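Local coordinates for protein acyl-coenzyme A oxidase (Caenorhabditis elegans, PDB 5K3H) that catalyses the FAD-dependent desaturation of acyl-CoA thioesters to trans-2-enoyl-CoA with release of hydrogen peroxide, the first step of peroxisomal beta-oxidation, at residues P232-G237 with N256-P261. Residues are numbered along the deposited sequence; the frame is centred on the assembly and turned at random.
Sequences PGITIG and NNYRIP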
loop_
_atom_site.group_PDB
_atom_site.type_symbol
_atom_site.label_atom_id
_atom_site.label_comp_id
_atom_site.label_asym_id
_atom_site.label_seq_id
_atom_site.Cartn_x
_atom_site.Cartn_y
_atom_site.Cartn_z
ATOM N N PRO B 232 39.343 -6.394 -12.030
ATOM C CA PRO B 232 39.975 -6.825 -10.771
ATOM C C PRO B 232 39.779 -5.815 -9.649
ATOM O O PRO B 232 39.941 -4.609 -9.834
ATOM C CB PRO B 232 41.455 -6.986 -11.152
ATOM C CG PRO B 232 41.435 -7.243 -12.591
ATOM C CD PRO B 232 40.318 -6.401 -13.139
ATOM N N GLY B 233 39.420 -6.327 -8.477
ATOM C CA GLY B 233 39.150 -5.491 -7.332
ATOM C C GLY B 233 37.722 -5.022 -7.233
ATOM O O GLY B 233 37.409 -4.250 -6.313
ATOM N N ILE B 234 36.862 -5.437 -8.164
ATOM C CA ILE B 234 35.463 -5.023 -8.219
ATOM C C ILE B 234 34.584 -6.179 -7.760
ATOM O O ILE B 234 34.542 -7.229 -8.416
ATOM C CB ILE B 234 35.071 -4.584 -9.632
ATOM C CG1 ILE B 234 35.882 -3.345 -10.017
ATOM C CG2 ILE B 234 33.577 -4.378 -9.741
ATOM C CD1 ILE B 234 35.555 -2.117 -9.226
ATOM N N THR B 235 33.824 -5.947 -6.681
ATOM C CA THR B 235 32.745 -6.824 -6.222
ATOM C C THR B 235 31.424 -6.158 -6.589
ATOM O O THR B 235 31.140 -5.045 -6.139
ATOM C CB THR B 235 32.807 -7.048 -4.713
ATOM O OG1 THR B 235 34.092 -7.586 -4.358
ATOM C CG2 THR B 235 31.731 -8.028 -4.291
ATOM N N ILE B 236 30.619 -6.839 -7.390
ATOM C CA ILE B 236 29.464 -6.231 -8.025
ATOM C C ILE B 236 28.433 -7.321 -8.218
ATOM O O ILE B 236 28.785 -8.491 -8.402
ATOM C CB ILE B 236 29.858 -5.561 -9.362
ATOM C CG1 ILE B 236 28.723 -4.701 -9.916
ATOM C CG2 ILE B 236 30.369 -6.602 -10.387
ATOM C CD1 ILE B 236 29.220 -3.695 -10.926
ATOM N N GLY B 237 27.164 -6.965 -8.085
ATOM C CA GLY B 237 26.120 -7.954 -8.277
ATOM C C GLY B 237 24.772 -7.348 -7.983
ATOM O O GLY B 237 24.664 -6.191 -7.568
ATOM N N ASN B 256 38.311 -3.140 -3.784
ATOM C CA ASN B 256 39.493 -3.582 -3.028
ATOM C C ASN B 256 40.697 -2.822 -3.578
ATOM O O ASN B 256 41.365 -3.282 -4.503
ATOM C CB ASN B 256 39.684 -5.098 -3.140
ATOM C CG ASN B 256 40.809 -5.620 -2.253
ATOM O OD1 ASN B 256 41.293 -4.916 -1.353
ATOM N ND2 ASN B 256 41.192 -6.896 -2.465
ATOM N N ASN B 257 40.957 -1.649 -3.003
ATOM C CA ASN B 257 42.057 -0.767 -3.406
ATOM C C ASN B 257 42.127 -0.636 -4.936
ATOM O O ASN B 257 43.134 -0.957 -5.576
ATOM C CB ASN B 257 43.384 -1.250 -2.803
ATOM C CG ASN B 257 43.441 -1.047 -1.280
ATOM O OD1 ASN B 257 43.242 0.076 -0.777
ATOM N ND2 ASN B 257 43.697 -2.135 -0.536
ATOM N N TYR B 258 41.011 -0.168 -5.516
ATOM C CA TYR B 258 40.808 -0.118 -6.965
ATOM C C TYR B 258 41.293 1.213 -7.526
ATOM O O TYR B 258 40.775 2.269 -7.153
ATOM C CB TYR B 258 39.326 -0.320 -7.274
ATOM C CG TYR B 258 38.945 -0.438 -8.733
ATOM C CD1 TYR B 258 39.144 -1.614 -9.440
ATOM C CD2 TYR B 258 38.362 0.636 -9.394
ATOM C CE1 TYR B 258 38.772 -1.717 -10.777
ATOM C CE2 TYR B 258 37.990 0.553 -10.716
ATOM C CZ TYR B 258 38.194 -0.623 -11.408
ATOM O OH TYR B 258 37.814 -0.688 -12.731
ATOM N N ARG B 259 42.232 1.156 -8.476
ATOM C CA ARG B 259 42.970 2.328 -8.942
ATOM C C ARG B 259 42.420 2.881 -10.255
ATOM O O ARG B 259 42.235 2.135 -11.225
ATOM C CB ARG B 259 44.449 1.985 -9.109
ATOM C CG ARG B 259 45.139 1.717 -7.793
ATOM C CD ARG B 259 46.640 1.430 -7.925
ATOM N NE ARG B 259 47.229 1.438 -6.592
ATOM C CZ ARG B 259 47.931 2.446 -6.079
ATOM N NH1 ARG B 259 48.188 3.538 -6.796
ATOM N NH2 ARG B 259 48.385 2.349 -4.836
ATOM N N ILE B 260 42.176 4.193 -10.281
ATOM C CA ILE B 260 41.731 4.918 -11.472
ATOM C C ILE B 260 42.613 6.158 -11.638
ATOM O O ILE B 260 43.181 6.658 -10.643
ATOM C CB ILE B 260 40.229 5.273 -11.399
ATOM C CG1 ILE B 260 39.927 6.219 -10.235
ATOM C CG2 ILE B 260 39.374 4.021 -11.277
ATOM C CD1 ILE B 260 38.465 6.618 -10.145
ATOM N N PRO B 261 42.785 6.665 -12.866
ATOM C CA PRO B 261 43.637 7.848 -13.075
ATOM C C PRO B 261 43.136 9.071 -12.320
ATOM O O PRO B 261 41.960 9.187 -11.976
ATOM C CB PRO B 261 43.567 8.074 -14.591
ATOM C CG PRO B 261 43.174 6.742 -15.167
ATOM C CD PRO B 261 42.360 6.043 -14.134
#
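G233 and N256 meet backbone to backbone, their CA atoms 4.7 Å apart, through one hydrogen bond from N256 N to G233 O of 2.9 Å, with an N-H...O angle of 156° and an approach in the carbonyl plane, onto a lone pair. The positive phi of G233 suits a residue without a side chain, and a CB here would also crowd N256 O. Beyond this bond the Y258 ring carries the contact. With CG anti to the backbone N (chi1 -174°), the ring reaches back to 232-237, where the I234 CD1 methyl sits over its centre, 3.5 Å from the centroid and 8° off the normal, a CH-pi contact. I234 CG1 meets Y258 CE1 at 3.4 Å, while P232 O lies at the ring edge, in plane, 3.1 Å from Y258 CD1. L231 and V220 also pack on Y258, whose OH bonds P221 O weakly. An alanine at Y258 would probably leave the I234 methyl without the ring face it packs on and open a gap beside P232. N257, with positive phi, and Y258, backbone-bonded to L178, form a G1 beta bulge where the chain leaves strand 251-255, the neighbour of 234-238, and enters strand 258-261 of the mixed sheet, within the beta domain characteristic of acyl-CoA oxidases.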